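Long-range contacts in 5' nucleotidase family protein (Staphylococcus aureus subsp. aureus, PDB 4Q7F), which belongs to the 5'-nucleotidase family, combining a calcineurin-like phosphoesterase region with a 5'-nucleotidase C-terminal domain, and carries manganese and magnesium ions: residues 229-237 against 255-263; 29-37 against 74-82. All blocks are in the same frame, centred on the assembly; numbering follows the deposited sequence.

Overall arrangement
The two contacts hold different elements and do not touch. Their centres are about 31 Å apart and their nearest atoms about 10 Å apart. Interaction 1 is partly buried and lies farther from the middle of the chain. It sets helix 229-236 on a hairpin at one side of the six-stranded sheet. Its chemistry is mostly apolar, with a pair of hydroxyls at one end. Interaction 2 is buried. It joins the loop after strand 19-25 to the start of helix 78-85, beside the manganese ion. There, two hydrogen bonds to backbone carbonyls and the metal bond of H29 stand beside aromatic and proline packing.

Interaction 1 of 2, residues 229-237 against 255-263; sequences GYAMLEAFS and RFKQTAVIQ
L233 lies over one face of the F256 ring. Its CB is 3.9 Å from the ring centroid and only 8° off the normal, a CH-pi contact. The F256 CG is anti to the backbone N (chi1 -177°), which carries the ring out from the strand toward the helix. L233 CD2 meets T259 CG2 at 3.8 Å. L233 CD1 meets V261 CG2 tip to tip at 4.1 Å. Y230 comes to the edge of the F256 ring, its CE2 4.1 Å from F256 CE2. The two side chains cross at about a right angle.

The polar contacts gather at S237, the last residue of 229-237. S237 OG is 2.7 Å from T259 OG1 and 3.1 Å from F256 O. Its one proton can go to either acceptor, the bond to F256 O being weak. The same OG lies at the edge of the F256 ring, in its plane. Water 1 joins S237 OG to Q258 N; it accepts from Q258 N at 2.6 Å. The hydroxyl thus faces the type II' hairpin turn from F256 to T259.

T259 OG1 is also hydrogen-bonded to I240 O. Helix 229-236 is the beta-alpha-beta crossover between strands 201-207 and 242-244. It covers one face of the six-stranded sheet, beside helix 184-198, and F243 packs on L233 and T259. Strand 284-293 of the second sheet meets A260 and I262 on the other face.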
# COMPACT_ATOMS: atom_id res chain seq x y z
N GLY A 229 2.40 -16.31 1.55
CA GLY A 229 2.71 -16.90 0.26
C GLY A 229 3.68 -18.07 0.30
O GLY A 229 3.51 -19.06 -0.43
N TYR A 230 4.71 -17.98 1.14
CA TYR A 230 5.68 -19.05 1.22
C TYR A 230 5.06 -20.32 1.80
O TYR A 230 5.20 -21.41 1.23
CB TYR A 230 6.92 -18.66 2.01
CG TYR A 230 7.98 -19.73 1.95
CD1 TYR A 230 7.97 -20.79 2.85
CD2 TYR A 230 8.97 -19.69 0.99
CE1 TYR A 230 8.93 -21.80 2.79
CE2 TYR A 230 9.94 -20.68 0.92
CZ TYR A 230 9.91 -21.73 1.81
OH TYR A 230 10.87 -22.71 1.73
N ALA A 231 4.37 -20.17 2.92
CA ALA A 231 3.71 -21.31 3.56
C ALA A 231 2.73 -21.97 2.59
O ALA A 231 2.57 -23.19 2.59
CB ALA A 231 3.00 -20.88 4.83
N MSE A 232 2.07 -21.16 1.77
CA MSE A 232 1.11 -21.68 0.78
C MSE A 232 1.80 -22.53 -0.26
O MSE A 232 1.37 -23.65 -0.57
CB MSE A 232 0.34 -20.52 0.18
CG MSE A 232 -0.71 -19.98 1.15
SE MSE A 232 -1.12 -18.09 0.73
CE MSE A 232 -2.69 -18.48 -0.40
N LEU A 233 2.89 -22.02 -0.83
CA LEU A 233 3.65 -22.78 -1.82
C LEU A 233 4.31 -24.01 -1.19
O LEU A 233 4.18 -25.13 -1.71
CB LEU A 233 4.72 -21.90 -2.48
CG LEU A 233 4.21 -20.86 -3.47
CD1 LEU A 233 5.27 -19.81 -3.74
CD2 LEU A 233 3.78 -21.54 -4.76
N GLU A 234 5.00 -23.80 -0.08
CA GLU A 234 5.68 -24.87 0.63
C GLU A 234 4.75 -26.06 0.87
O GLU A 234 5.16 -27.21 0.72
CB GLU A 234 6.21 -24.35 1.98
CG GLU A 234 6.90 -25.39 2.85
CD GLU A 234 7.25 -24.87 4.24
OE1 GLU A 234 8.32 -25.22 4.75
OE2 GLU A 234 6.46 -24.09 4.84
N ALA A 235 3.50 -25.78 1.24
CA ALA A 235 2.53 -26.83 1.53
C ALA A 235 1.78 -27.34 0.31
O ALA A 235 1.49 -28.54 0.22
CB ALA A 235 1.53 -26.32 2.55
N PHE A 236 1.46 -26.45 -0.63
CA PHE A 236 0.62 -26.86 -1.77
C PHE A 236 1.17 -26.69 -3.19
O PHE A 236 0.41 -26.83 -4.15
CB PHE A 236 -0.72 -26.13 -1.65
CG PHE A 236 -1.33 -26.22 -0.30
CD1 PHE A 236 -1.73 -27.46 0.21
CD2 PHE A 236 -1.49 -25.10 0.49
CE1 PHE A 236 -2.28 -27.56 1.48
CE2 PHE A 236 -2.05 -25.19 1.76
CZ PHE A 236 -2.43 -26.42 2.26
N SER A 237 2.47 -26.44 -3.35
CA SER A 237 3.04 -26.24 -4.69
C SER A 237 2.62 -27.28 -5.73
O SER A 237 2.20 -26.91 -6.82
CB SER A 237 4.58 -26.19 -4.65
OG SER A 237 5.07 -25.91 -5.95
N ARG A 255 10.03 -19.94 -10.85
CA ARG A 255 9.36 -21.21 -10.62
C ARG A 255 9.60 -21.67 -9.19
O ARG A 255 10.71 -21.51 -8.67
CB ARG A 255 9.92 -22.26 -11.59
CG ARG A 255 10.12 -21.75 -13.02
CD ARG A 255 8.82 -21.46 -13.75
NE ARG A 255 8.28 -22.65 -14.40
CZ ARG A 255 8.58 -23.02 -15.65
NH1 ARG A 255 8.04 -24.13 -16.15
NH2 ARG A 255 9.41 -22.30 -16.40
N PHE A 256 8.57 -22.20 -8.54
CA PHE A 256 8.71 -22.79 -7.19
C PHE A 256 8.32 -24.22 -7.52
O PHE A 256 7.14 -24.52 -7.71
CB PHE A 256 7.77 -22.20 -6.14
CG PHE A 256 7.99 -22.79 -4.75
CD1 PHE A 256 7.43 -24.01 -4.40
CD2 PHE A 256 8.75 -22.12 -3.81
CE1 PHE A 256 7.62 -24.55 -3.14
CE2 PHE A 256 8.95 -22.64 -2.54
CZ PHE A 256 8.38 -23.87 -2.21
N LYS A 257 9.32 -25.10 -7.60
CA LYS A 257 9.10 -26.47 -8.03
C LYS A 257 8.47 -26.37 -9.44
O LYS A 257 9.10 -25.79 -10.33
CB LYS A 257 8.29 -27.27 -7.00
CG LYS A 257 9.06 -27.46 -5.71
CD LYS A 257 8.32 -28.30 -4.68
CE LYS A 257 9.18 -28.45 -3.44
NZ LYS A 257 8.43 -29.10 -2.33
N GLN A 258 7.25 -26.85 -9.66
CA GLN A 258 6.62 -26.73 -11.00
C GLN A 258 5.69 -25.52 -11.11
O GLN A 258 5.18 -25.21 -12.19
CB GLN A 258 5.85 -27.99 -11.35
CG GLN A 258 6.75 -29.22 -11.46
CD GLN A 258 7.73 -29.10 -12.60
OE1 GLN A 258 7.33 -28.97 -13.77
NE2 GLN A 258 9.01 -29.16 -12.29
N THR A 259 5.47 -24.85 -9.99
CA THR A 259 4.56 -23.71 -9.94
C THR A 259 5.14 -22.44 -10.56
O THR A 259 6.28 -22.10 -10.30
CB THR A 259 4.16 -23.41 -8.48
OG1 THR A 259 3.61 -24.58 -7.86
CG2 THR A 259 3.14 -22.28 -8.42
N ALA A 260 4.36 -21.76 -11.40
CA ALA A 260 4.78 -20.48 -11.94
C ALA A 260 4.40 -19.42 -10.89
O ALA A 260 3.22 -19.31 -10.52
CB ALA A 260 4.10 -20.18 -13.27
N VAL A 261 5.39 -18.67 -10.42
CA VAL A 261 5.19 -17.63 -9.39
C VAL A 261 5.42 -16.23 -9.96
O VAL A 261 6.46 -15.95 -10.57
CB VAL A 261 6.13 -17.84 -8.20
CG1 VAL A 261 5.82 -16.85 -7.10
CG2 VAL A 261 6.06 -19.28 -7.71
N ILE A 262 4.44 -15.36 -9.74
CA ILE A 262 4.46 -13.99 -10.22
C ILE A 262 4.09 -12.92 -9.19
O ILE A 262 3.15 -13.08 -8.39
CB ILE A 262 3.39 -13.82 -11.32
CG1 ILE A 262 3.78 -14.56 -12.59
CG2 ILE A 262 3.18 -12.34 -11.64
CD1 ILE A 262 4.84 -13.88 -13.43
N GLN A 263 4.84 -11.82 -9.24
CA GLN A 263 4.52 -10.62 -8.47
C GLN A 263 4.89 -9.51 -9.46
O GLN A 263 6.07 -9.36 -9.83
CB GLN A 263 5.23 -10.49 -7.12
CG GLN A 263 4.50 -9.43 -6.27
CD GLN A 263 4.87 -9.40 -4.81
OE1 GLN A 263 5.15 -8.33 -4.26
NE2 GLN A 263 4.85 -10.55 -4.16
O HOH W 1 5.33 -27.94 -8.23

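Interaction 2 of 2, residues 29-37 against 74-82. With MN (manganese (II) ion), chain C.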
# COMPACT_ATOMS: atom_id res chain seq x y z
N HIS A 29 -2.93 0.95 -8.22
CA HIS A 29 -3.13 2.04 -7.28
C HIS A 29 -3.66 3.33 -7.86
O HIS A 29 -3.32 4.41 -7.39
CB HIS A 29 -1.83 2.30 -6.50
CG HIS A 29 -1.64 1.39 -5.32
ND1 HIS A 29 -2.46 1.44 -4.22
CD2 HIS A 29 -0.69 0.47 -5.04
CE1 HIS A 29 -2.04 0.57 -3.32
NE2 HIS A 29 -0.97 -0.04 -3.79
N GLY A 30 -4.47 3.21 -8.91
CA GLY A 30 -5.10 4.38 -9.52
C GLY A 30 -4.15 5.18 -10.38
O GLY A 30 -4.44 6.35 -10.68
N TYR A 31 -3.00 4.58 -10.74
CA TYR A 31 -2.07 5.18 -11.68
C TYR A 31 -2.47 4.68 -13.07
O TYR A 31 -2.03 3.63 -13.54
CB TYR A 31 -0.63 4.83 -11.36
CG TYR A 31 -0.16 5.56 -10.12
CD1 TYR A 31 -0.38 5.03 -8.86
CD2 TYR A 31 0.43 6.81 -10.21
CE1 TYR A 31 0.02 5.71 -7.72
CE2 TYR A 31 0.83 7.50 -9.08
CZ TYR A 31 0.61 6.94 -7.83
OH TYR A 31 0.99 7.62 -6.71
N ILE A 32 -3.34 5.44 -13.70
CA ILE A 32 -3.91 5.13 -15.00
C ILE A 32 -3.09 5.83 -16.10
O ILE A 32 -2.70 5.22 -17.09
CB ILE A 32 -5.36 5.64 -15.07
CG1 ILE A 32 -6.21 5.03 -13.95
CG2 ILE A 32 -5.96 5.37 -16.46
CD1 ILE A 32 -6.28 3.53 -13.96
N PHE A 33 -2.87 7.13 -15.92
CA PHE A 33 -2.10 7.92 -16.86
C PHE A 33 -0.63 7.60 -16.74
O PHE A 33 -0.22 7.01 -15.76
CB PHE A 33 -2.37 9.38 -16.63
CG PHE A 33 -3.80 9.75 -16.85
CD1 PHE A 33 -4.32 9.81 -18.12
CD2 PHE A 33 -4.63 9.98 -15.79
CE1 PHE A 33 -5.64 10.12 -18.33
CE2 PHE A 33 -5.96 10.30 -16.00
CZ PHE A 33 -6.46 10.36 -17.27
N PRO A 34 0.17 7.96 -17.77
CA PRO A 34 1.61 7.66 -17.72
C PRO A 34 2.37 8.74 -16.96
O PRO A 34 3.16 9.50 -17.56
CB PRO A 34 2.00 7.63 -19.19
CG PRO A 34 1.04 8.58 -19.83
CD PRO A 34 -0.25 8.33 -19.13
N THR A 35 2.09 8.82 -15.65
CA THR A 35 2.71 9.82 -14.77
C THR A 35 2.59 9.46 -13.30
O THR A 35 1.63 8.80 -12.90
CB THR A 35 2.05 11.20 -14.97
OG1 THR A 35 2.64 12.16 -14.09
CG2 THR A 35 0.54 11.13 -14.69
N ASP A 36 3.55 9.92 -12.50
CA ASP A 36 3.52 9.75 -11.05
C ASP A 36 3.10 11.09 -10.39
O ASP A 36 3.11 11.23 -9.17
CB ASP A 36 4.88 9.26 -10.51
CG ASP A 36 6.01 10.22 -10.76
OD1 ASP A 36 5.80 11.40 -11.13
OD2 ASP A 36 7.16 9.79 -10.56
N PHE A 37 2.76 12.06 -11.24
CA PHE A 37 2.27 13.40 -10.82
C PHE A 37 3.27 14.31 -10.10
O PHE A 37 2.89 15.35 -9.55
CB PHE A 37 0.97 13.28 -10.03
CG PHE A 37 -0.12 12.56 -10.77
CD1 PHE A 37 -0.89 13.23 -11.72
CD2 PHE A 37 -0.37 11.22 -10.53
CE1 PHE A 37 -1.88 12.57 -12.42
CE2 PHE A 37 -1.36 10.56 -11.22
CZ PHE A 37 -2.13 11.24 -12.15
N LEU A 74 -8.15 0.76 -6.17
CA LEU A 74 -9.12 1.83 -5.88
C LEU A 74 -8.55 3.02 -5.14
O LEU A 74 -9.18 4.07 -5.06
CB LEU A 74 -10.29 1.19 -5.13
CG LEU A 74 -11.59 1.94 -4.92
CD1 LEU A 74 -12.20 2.34 -6.25
CD2 LEU A 74 -12.51 1.01 -4.14
N GLN A 75 -7.35 2.87 -4.60
CA GLN A 75 -6.68 3.93 -3.85
C GLN A 75 -5.21 3.97 -4.21
O GLN A 75 -4.62 2.96 -4.60
CB GLN A 75 -6.83 3.65 -2.34
CG GLN A 75 -6.22 4.69 -1.39
CD GLN A 75 -4.71 4.59 -1.23
OE1 GLN A 75 -4.10 3.54 -1.49
NE2 GLN A 75 -4.09 5.69 -0.80
N GLY A 76 -4.60 5.15 -4.09
CA GLY A 76 -3.18 5.24 -4.27
C GLY A 76 -2.66 6.51 -4.86
O GLY A 76 -1.74 7.09 -4.33
N SER A 77 -3.27 6.98 -5.93
CA SER A 77 -2.75 8.13 -6.63
C SER A 77 -3.61 9.36 -6.40
O SER A 77 -4.71 9.24 -5.90
CB SER A 77 -2.75 7.82 -8.12
OG SER A 77 -4.07 7.87 -8.64
N PRO A 78 -3.11 10.53 -6.80
CA PRO A 78 -3.88 11.77 -6.70
C PRO A 78 -5.14 11.71 -7.53
O PRO A 78 -6.04 12.48 -7.29
CB PRO A 78 -2.92 12.83 -7.29
CG PRO A 78 -1.57 12.28 -7.06
CD PRO A 78 -1.74 10.80 -7.26
N PHE A 79 -5.21 10.81 -8.51
CA PHE A 79 -6.45 10.65 -9.31
C PHE A 79 -7.55 10.14 -8.36
O PHE A 79 -8.73 10.59 -8.38
CB PHE A 79 -6.19 9.73 -10.50
CG PHE A 79 -7.44 9.38 -11.31
CD1 PHE A 79 -8.33 10.36 -11.70
CD2 PHE A 79 -7.68 8.07 -11.70
CE1 PHE A 79 -9.46 10.05 -12.46
CE2 PHE A 79 -8.80 7.76 -12.46
CZ PHE A 79 -9.69 8.75 -12.84
N CYS A 80 -7.15 9.24 -7.46
CA CYS A 80 -8.06 8.71 -6.47
C CYS A 80 -8.54 9.85 -5.53
O CYS A 80 -9.75 9.97 -5.27
CB CYS A 80 -7.42 7.54 -5.74
SG CYS A 80 -7.11 6.10 -6.81
N ASN A 81 -7.63 10.72 -5.06
CA ASN A 81 -8.03 11.87 -4.26
C ASN A 81 -9.02 12.73 -5.02
O ASN A 81 -10.05 13.16 -4.46
CB ASN A 81 -6.86 12.77 -3.88
CG ASN A 81 -5.83 12.06 -3.05
OD1 ASN A 81 -5.24 11.08 -3.48
ND2 ASN A 81 -5.57 12.59 -1.86
N TYR A 82 -8.69 12.99 -6.28
CA TYR A 82 -9.53 13.79 -7.17
C TYR A 82 -10.95 13.25 -7.24
O TYR A 82 -11.92 14.01 -7.15
CB TYR A 82 -8.91 13.86 -8.57
CG TYR A 82 -9.77 14.59 -9.59
CD1 TYR A 82 -9.64 15.96 -9.76
CD2 TYR A 82 -10.69 13.92 -10.36
CE1 TYR A 82 -10.42 16.65 -10.68
CE2 TYR A 82 -11.48 14.59 -11.28
CZ TYR A 82 -11.34 15.96 -11.43
OH TYR A 82 -12.11 16.64 -12.34
MN MN C . -0.32 -1.97 -2.82
O HOH W 2 1.27 6.52 -4.34
O HOH W 3 0.22 -2.85 -0.81
O HOH W 4 0.16 -0.32 -1.08
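S77 OG stands between its own backbone N and carbonyl carbon (chi1 75°), a torsion that points it at G30 O. S77 OG donates to G30 O at 2.6 Å, from above the carbonyl plane rather than along a lone pair. S77 sits at the N-cap of helix 78-85, and its OG accepts a weak capping bond from F79 N. Y31 has CG anti to its carbonyl carbon (chi1 -72°), and its ring swings back over S77. S77 CB lies over the ring face, 3.5 Å from the centroid, a CH-pi contact. Water 2 bonds to Y31 OH and donates to G76 O.

F37 CD2 packs on P78 CD at 3.6 Å, and I32 CG1 meets F79 CE2 at 4.0 Å.

H29 ND1 donates to Q75 O at 2.7 Å, with the acceptor near the ring plane. Through its other ring nitrogen, NE2, H29 binds the manganese ion at 2.3 Å. D27, D72 and H249 also bind this ion. D27 and H29 form the D-x-H motif of calcineurin-like phosphoesterases. The Q75 carbonyl is thus a second-shell partner, and its bond is consistent with a fixed H29 ring that keeps NE2 facing the metal.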